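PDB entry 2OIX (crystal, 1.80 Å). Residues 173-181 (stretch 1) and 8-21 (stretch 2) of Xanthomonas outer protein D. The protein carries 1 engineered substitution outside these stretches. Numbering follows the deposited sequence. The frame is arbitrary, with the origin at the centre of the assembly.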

ATOM      1  N   LEU A 173       9.092  14.271   9.136  1.00 48.63           N
ATOM      2  CA  LEU A 173      10.110  13.264   8.815  1.00 48.45           C
ATOM      3  C   LEU A 173       9.907  12.730   7.394  1.00 48.06           C
ATOM      4  O   LEU A 173      10.855  12.293   6.743  1.00 47.34           O
ATOM      5  CB  LEU A 173      10.136  12.121   9.848  1.00 49.10           C
ATOM      6  CG  LEU A 173      10.816  10.799   9.439  1.00 50.02           C
ATOM      7  CD1 LEU A 173      12.319  10.812   9.723  1.00 49.48           C
ATOM      8  CD2 LEU A 173      10.154   9.576  10.087  1.00 52.53           C
ATOM      9  N   ILE A 174       8.671  12.786   6.920  1.00 48.15           N
ATOM     10  CA  ILE A 174       8.394  12.483   5.522  1.00 48.47           C
ATOM     11  C   ILE A 174       9.093  13.513   4.628  1.00 48.61           C
ATOM     12  O   ILE A 174       9.797  13.146   3.695  1.00 49.36           O
ATOM     13  CB  ILE A 174       6.875  12.384   5.223  1.00 49.46           C
ATOM     14  CG1 ILE A 174       6.333  11.039   5.738  1.00 50.07           C
ATOM     15  CG2 ILE A 174       6.605  12.439   3.699  1.00 46.97           C
ATOM     16  CD1 ILE A 174       4.824  10.954   5.821  1.00 51.52           C
ATOM     17  N   ARG A 175       8.901  14.790   4.930  1.00 48.31           N
ATOM     18  CA  ARG A 175       9.603  15.874   4.249  1.00 48.63           C
ATOM     19  C   ARG A 175      11.125  15.712   4.287  1.00 47.82           C
ATOM     20  O   ARG A 175      11.799  15.932   3.283  1.00 47.60           O
ATOM     21  CB  ARG A 175       9.228  17.222   4.871  1.00 48.55           C
ATOM     22  CG  ARG A 175       7.874  17.727   4.441  1.00 49.68           C
ATOM     23  CD  ARG A 175       7.610  19.178   4.854  1.00 50.39           C
ATOM     24  NE  ARG A 175       6.219  19.484   4.532  1.00 54.59           N
ATOM     25  CZ  ARG A 175       5.652  20.684   4.575  1.00 55.96           C
ATOM     26  NH1 ARG A 175       6.351  21.763   4.929  1.00 56.75           N
ATOM     27  NH2 ARG A 175       4.365  20.799   4.246  1.00 56.42           N
ATOM     28  N   ASP A 176      11.649  15.325   5.446  1.00 47.02           N
ATOM     29  CA  ASP A 176      13.086  15.099   5.622  1.00 47.11           C
ATOM     30  C   ASP A 176      13.582  13.952   4.747  1.00 47.08           C
ATOM     31  O   ASP A 176      14.656  14.041   4.159  1.00 47.42           O
ATOM     32  CB  ASP A 176      13.404  14.789   7.086  1.00 46.23           C
ATOM     33  CG  ASP A 176      13.754  16.027   7.888  1.00 47.15           C
ATOM     34  OD1 ASP A 176      13.400  17.151   7.470  1.00 45.44           O
ATOM     35  OD2 ASP A 176      14.372  15.856   8.956  1.00 48.03           O
ATOM     36  N   ARG A 177      12.810  12.871   4.690  1.00 47.44           N
ATOM     37  CA  ARG A 177      13.145  11.723   3.844  1.00 47.43           C
ATOM     38  C   ARG A 177      13.004  12.040   2.365  1.00 47.77           C
ATOM     39  O   ARG A 177      13.827  11.601   1.561  1.00 47.95           O
ATOM     40  CB  ARG A 177      12.333  10.482   4.232  1.00 47.79           C
ATOM     41  CG  ARG A 177      13.098   9.586   5.195  1.00 46.61           C
ATOM     42  CD  ARG A 177      12.171   8.839   6.099  1.00 44.51           C
ATOM     43  NE  ARG A 177      12.912   8.077   7.100  1.00 42.08           N
ATOM     44  CZ  ARG A 177      12.342   7.271   7.999  1.00 44.08           C
ATOM     45  NH1 ARG A 177      11.003   7.112   8.032  1.00 36.82           N
ATOM     46  NH2 ARG A 177      13.115   6.626   8.875  1.00 42.96           N
ATOM     47  N   LEU A 178      11.984  12.824   2.016  1.00 48.04           N
ATOM     48  CA  LEU A 178      11.820  13.321   0.655  1.00 48.47           C
ATOM     49  C   LEU A 178      12.931  14.310   0.247  1.00 49.30           C
ATOM     50  O   LEU A 178      13.304  14.376  -0.928  1.00 49.40           O
ATOM     51  CB  LEU A 178      10.445  13.975   0.473  1.00 47.87           C
ATOM     52  CG  LEU A 178       9.176  13.133   0.342  1.00 46.80           C
ATOM     53  CD1 LEU A 178       7.995  14.050   0.120  1.00 44.78           C
ATOM     54  CD2 LEU A 178       9.268  12.127  -0.771  1.00 45.60           C
ATOM     55  N   ALA A 179      13.445  15.079   1.213  1.00 50.12           N
ATOM     56  CA  ALA A 179      14.543  16.018   0.965  1.00 50.96           C
ATOM     57  C   ALA A 179      15.862  15.292   0.695  1.00 51.77           C
ATOM     58  O   ALA A 179      16.792  15.877   0.138  1.00 52.21           O
ATOM     59  CB  ALA A 179      14.698  17.004   2.127  1.00 50.68           C
ATOM     60  N   GLN A 180      15.944  14.027   1.100  1.00 52.70           N
ATOM     61  CA  GLN A 180      17.058  13.166   0.707  1.00 53.58           C
ATOM     62  C   GLN A 180      16.711  12.432  -0.596  1.00 53.70           C
ATOM     63  O   GLN A 180      16.307  11.267  -0.584  1.00 53.64           O
ATOM     64  CB  GLN A 180      17.426  12.191   1.829  1.00 53.62           C
ATOM     65  CG  GLN A 180      18.075  12.852   3.054  1.00 54.25           C
ATOM     66  CD  GLN A 180      17.908  12.029   4.336  1.00 54.62           C
ATOM     67  OE1 GLN A 180      16.929  11.284   4.500  1.00 56.30           O
ATOM     68  NE2 GLN A 180      18.865  12.167   5.254  1.00 55.71           N
ATOM     69  N   ALA A 181      16.848  13.159  -1.708  1.00 54.14           N
ATOM     70  CA  ALA A 181      16.628  12.648  -3.063  1.00 54.25           C
ATOM     71  C   ALA A 181      17.364  13.528  -4.073  1.00 54.42           C
ATOM     72  O   ALA A 181      18.379  14.157  -3.748  1.00 54.52           O
ATOM     73  CB  ALA A 181      15.140  12.595  -3.396  1.00 54.39           C
TER
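Stretch 2, residues 8-21: GHLRAYTDDLARRL

The most unusual feature of this contact is a pair of arginines that meet face to face. The guanidinium of R20 lies flat on that of R177, with centres 3.8 Å apart and planes inclined by only 12°, and NH1 of R20 comes within 3.4 Å of NH2 of R177. Both atoms are donors, so no hydrogen bond joins them, and the two groups carry like charge. Such a stack is tolerable because a guanidinium is flat and poorly solvated over its faces, while its N-H groups point outward in its plane and remain free to find acceptors. That is what happens here. NE of R20 donates to OD2 of D16 at 3.1 Å, a hydrogen bond and salt bridge one helical turn back in the same stretch, which brings negative charge to the R20 side of the pair; NH1 and NH2 of R20 are also hydrogen-bonded elsewhere in the structure. R177, for its part, donates from NH1 to OH of Y13 across the interface, at 3.0 Å and with an angle of 136° at the hydrogen, the hydroxyl lying at the edge of the guanidinium, near its plane.

Stretch 2 is helical from its first residue through most of its length, the continuation of a helix that begins earlier in the chain, and from A12 onward each backbone N donates to the carbonyl O four residues before. The helix of stretch 1 also begins earlier in the chain and runs through L178. The two axes approach to 9.5 Å and their N-to-C directions differ by 75°. At so steep a crossing the helices touch over a short length, and the contact buries 470 Å² in all. The nearest CA atoms, those of L178 and Y13, are 6.1 Å apart.

Y13 and L178 are central to the packing. The CA-to-CB bond of Y13 points sideways, but with chi1 in t the end of its side chain comes nearer to stretch 1. Its ring offers carbon to I174, whose CG1 lies 3.8 Å from CE1 of Y13, while its hydroxyl serves R177; a tyrosine can thus meet both an aliphatic and a charged neighbour. L178 likewise starts sideways and ends nearer. Its CD2 lies 3.8 Å from CB of A12 and 4.2 Å from CB of Y13, and also 3.5 Å from the carbonyl O of H9. A12 points toward stretch 1, and its single methyl lets the leucine come close to the helix backbone. Beside it, the ring of H9 adds a further surface, its CD2 3.9 Å from CD1 of L178.

D16, pointing toward stretch 1, places OD2 3.9 Å from CG of R177. This is a contact with the aliphatic part of that side chain, whereas the same carboxylate oxygen accepts from R20. The long arginine side chain of R177 therefore suits its place twice over, with methylenes passing beside D16 and Y13 and a charged end that reaches both the tyrosine hydroxyl and the face of R20.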

ATOM      1  N   GLY A   8       3.950  10.920  -7.302  1.00 40.76           N
ATOM      2  CA  GLY A   8       5.408  11.108  -7.279  1.00 40.20           C
ATOM      3  C   GLY A   8       6.059  11.210  -5.906  1.00 40.41           C
ATOM      4  O   GLY A   8       7.204  10.803  -5.728  1.00 41.59           O
ATOM      5  N   HIS A   9       5.355  11.773  -4.934  1.00 37.98           N
ATOM      6  CA  HIS A   9       5.861  11.816  -3.569  1.00 36.83           C
ATOM      7  C   HIS A   9       5.864  10.463  -2.922  1.00 35.57           C
ATOM      8  O   HIS A   9       6.813  10.124  -2.217  1.00 36.66           O
ATOM      9  CB  HIS A   9       4.998  12.725  -2.735  1.00 37.94           C
ATOM     10  CG  HIS A   9       5.071  14.153  -3.156  1.00 36.00           C
ATOM     11  ND1 HIS A   9       4.003  14.813  -3.724  1.00 36.99           N
ATOM     12  CD2 HIS A   9       6.081  15.057  -3.095  1.00 37.56           C
ATOM     13  CE1 HIS A   9       4.343  16.066  -3.976  1.00 38.83           C
ATOM     14  NE2 HIS A   9       5.606  16.230  -3.628  1.00 38.60           N
ATOM     15  N   LEU A  10       4.779   9.716  -3.130  1.00 30.66           N
ATOM     16  CA  LEU A  10       4.669   8.363  -2.592  1.00 29.55           C
ATOM     17  C   LEU A  10       5.761   7.499  -3.213  1.00 28.90           C
ATOM     18  O   LEU A  10       6.491   6.823  -2.494  1.00 28.07           O
ATOM     19  CB  LEU A  10       3.271   7.778  -2.857  1.00 29.29           C
ATOM     20  CG  LEU A  10       2.207   7.994  -1.752  1.00 29.13           C
ATOM     21  CD1 LEU A  10       1.715   9.358  -1.853  1.00 29.12           C
ATOM     22  CD2 LEU A  10       1.008   7.049  -2.028  1.00 28.44           C
ATOM     23  N   ARG A  11       5.881   7.553  -4.549  1.00 28.14           N
ATOM     24  CA  ARG A  11       6.945   6.854  -5.264  1.00 28.59           C
ATOM     25  C   ARG A  11       8.365   7.162  -4.774  1.00 27.71           C
ATOM     26  O   ARG A  11       9.180   6.241  -4.625  1.00 26.92           O
ATOM     27  CB  ARG A  11       6.854   7.129  -6.770  1.00 28.37           C
ATOM     28  CG  ARG A  11       7.884   6.380  -7.585  1.00 33.63           C
ATOM     29  CD  ARG A  11       7.603   4.877  -7.568  1.00 38.44           C
ATOM     30  NE  ARG A  11       8.711   4.103  -8.130  1.00 43.81           N
ATOM     31  CZ  ARG A  11       8.763   3.646  -9.382  1.00 45.54           C
ATOM     32  NH1 ARG A  11       7.760   3.855 -10.232  1.00 45.42           N
ATOM     33  NH2 ARG A  11       9.834   2.967  -9.786  1.00 48.27           N
ATOM     34  N   ALA A  12       8.657   8.440  -4.517  1.00 27.34           N
ATOM     35  CA  ALA A  12       9.971   8.863  -4.058  1.00 28.25           C
ATOM     36  C   ALA A  12      10.240   8.336  -2.639  1.00 28.49           C
ATOM     37  O   ALA A  12      11.352   7.903  -2.315  1.00 27.51           O
ATOM     38  CB  ALA A  12      10.094  10.414  -4.074  1.00 28.06           C
ATOM     39  N   TYR A  13       9.208   8.380  -1.805  1.00 29.13           N
ATOM     40  CA  TYR A  13       9.329   7.837  -0.465  1.00 29.38           C
ATOM     41  C   TYR A  13       9.547   6.318  -0.498  1.00 29.02           C
ATOM     42  O   TYR A  13      10.455   5.807   0.167  1.00 30.14           O
ATOM     43  CB  TYR A  13       8.124   8.209   0.380  1.00 30.39           C
ATOM     44  CG  TYR A  13       8.339   7.923   1.854  1.00 31.76           C
ATOM     45  CD1 TYR A  13       8.704   8.939   2.747  1.00 33.35           C
ATOM     46  CD2 TYR A  13       8.204   6.620   2.353  1.00 32.87           C
ATOM     47  CE1 TYR A  13       8.894   8.666   4.116  1.00 33.32           C
ATOM     48  CE2 TYR A  13       8.408   6.344   3.708  1.00 32.11           C
ATOM     49  CZ  TYR A  13       8.728   7.361   4.570  1.00 33.35           C
ATOM     50  OH  TYR A  13       8.939   7.068   5.898  1.00 36.02           O
ATOM     51  N   THR A  14       8.754   5.600  -1.278  1.00 28.30           N
ATOM     52  CA  THR A  14       8.896   4.136  -1.278  1.00 28.15           C
ATOM     53  C   THR A  14      10.164   3.641  -1.991  1.00 29.50           C
ATOM     54  O   THR A  14      10.740   2.616  -1.589  1.00 29.04           O
ATOM     55  CB  THR A  14       7.634   3.399  -1.752  1.00 29.97           C
ATOM     56  OG1 THR A  14       7.367   3.728  -3.114  1.00 27.87           O
ATOM     57  CG2 THR A  14       6.426   3.724  -0.861  1.00 25.51           C
ATOM     58  N   ASP A  15      10.625   4.391  -3.003  1.00 30.17           N
ATOM     59  CA  ASP A  15      11.951   4.187  -3.602  1.00 30.61           C
ATOM     60  C   ASP A  15      13.038   4.308  -2.542  1.00 30.27           C
ATOM     61  O   ASP A  15      13.888   3.421  -2.428  1.00 30.30           O
ATOM     62  CB  ASP A  15      12.229   5.192  -4.734  1.00 30.91           C
ATOM     63  CG  ASP A  15      11.568   4.796  -6.053  1.00 32.95           C
ATOM     64  OD1 ASP A  15      10.933   3.728  -6.115  1.00 36.05           O
ATOM     65  OD2 ASP A  15      11.686   5.552  -7.050  1.00 34.46           O
ATOM     66  N   ASP A  16      13.007   5.396  -1.768  1.00 30.46           N
ATOM     67  CA  ASP A  16      13.998   5.631  -0.721  1.00 30.48           C
ATOM     68  C   ASP A  16      13.927   4.566   0.380  1.00 30.61           C
ATOM     69  O   ASP A  16      14.973   4.055   0.816  1.00 30.46           O
ATOM     70  CB  ASP A  16      13.841   7.036  -0.142  1.00 30.76           C
ATOM     71  CG  ASP A  16      14.802   7.310   0.993  1.00 33.06           C
ATOM     72  OD1 ASP A  16      16.028   7.384   0.738  1.00 35.48           O
ATOM     73  OD2 ASP A  16      14.338   7.450   2.143  1.00 33.83           O
ATOM     74  N   LEU A  17      12.708   4.232   0.822  1.00 29.37           N
ATOM     75  CA  LEU A  17      12.488   3.132   1.768  1.00 29.93           C
ATOM     76  C   LEU A  17      13.143   1.835   1.302  1.00 29.78           C
ATOM     77  O   LEU A  17      13.885   1.203   2.061  1.00 29.93           O
ATOM     78  CB  LEU A  17      10.980   2.843   1.963  1.00 29.50           C
ATOM     79  CG  LEU A  17      10.639   1.765   3.001  1.00 29.65           C
ATOM     80  CD1 LEU A  17      11.263   2.048   4.402  1.00 28.39           C
ATOM     81  CD2 LEU A  17       9.133   1.655   3.078  1.00 30.27           C
ATOM     82  N   ALA A  18      12.845   1.441   0.061  1.00 30.06           N
ATOM     83  CA  ALA A  18      13.403   0.239  -0.533  1.00 30.94           C
ATOM     84  C   ALA A  18      14.943   0.239  -0.491  1.00 31.27           C
ATOM     85  O   ALA A  18      15.557  -0.800  -0.248  1.00 30.87           O
ATOM     86  CB  ALA A  18      12.882   0.055  -1.972  1.00 31.05           C
ATOM     87  N   ARG A  19      15.557   1.406  -0.694  1.00 31.50           N
ATOM     88  CA  ARG A  19      17.009   1.539  -0.605  1.00 31.92           C
ATOM     89  C   ARG A  19      17.480   1.366   0.834  1.00 31.95           C
ATOM     90  O   ARG A  19      18.510   0.716   1.086  1.00 31.19           O
ATOM     91  CB  ARG A  19      17.460   2.894  -1.135  1.00 31.99           C
ATOM     92  CG  ARG A  19      17.345   3.023  -2.645  1.00 36.39           C
ATOM     93  CD  ARG A  19      17.610   4.464  -3.098  1.00 42.55           C
ATOM     94  NE  ARG A  19      16.742   4.834  -4.227  1.00 47.14           N
ATOM     95  CZ  ARG A  19      16.101   6.002  -4.341  1.00 49.00           C
ATOM     96  NH1 ARG A  19      16.201   6.931  -3.386  1.00 48.49           N
ATOM     97  NH2 ARG A  19      15.347   6.237  -5.410  1.00 50.61           N
ATOM     98  N   ARG A  20      16.729   1.951   1.775  1.00 31.87           N
ATOM     99  CA  ARG A  20      17.067   1.832   3.181  1.00 32.13           C
ATOM    100  C   ARG A  20      16.996   0.382   3.663  1.00 31.88           C
ATOM    101  O   ARG A  20      17.835  -0.036   4.445  1.00 31.78           O
ATOM    102  CB  ARG A  20      16.252   2.798   4.051  1.00 31.96           C
ATOM    103  CG  ARG A  20      16.601   4.271   3.805  1.00 32.19           C
ATOM    104  CD  ARG A  20      15.876   5.193   4.769  1.00 32.87           C
ATOM    105  NE  ARG A  20      14.465   5.387   4.432  1.00 35.26           N
ATOM    106  CZ  ARG A  20      13.426   4.992   5.170  1.00 35.77           C
ATOM    107  NH1 ARG A  20      13.599   4.351   6.333  1.00 36.90           N
ATOM    108  NH2 ARG A  20      12.195   5.225   4.724  1.00 34.53           N
ATOM    109  N   LEU A  21      16.043  -0.388   3.140  1.00 32.19           N
ATOM    110  CA  LEU A  21      15.828  -1.783   3.548  1.00 33.34           C
ATOM    111  C   LEU A  21      16.705  -2.815   2.826  1.00 33.85           C
ATOM    112  O   LEU A  21      16.662  -4.004   3.148  1.00 33.77           O
ATOM    113  CB  LEU A  21      14.344  -2.173   3.354  1.00 32.88           C
ATOM    114  CG  LEU A  21      13.284  -1.297   4.025  1.00 33.27           C
ATOM    115  CD1 LEU A  21      11.915  -1.939   3.895  1.00 34.19           C
ATOM    116  CD2 LEU A  21      13.623  -0.992   5.516  1.00 33.63           C
TER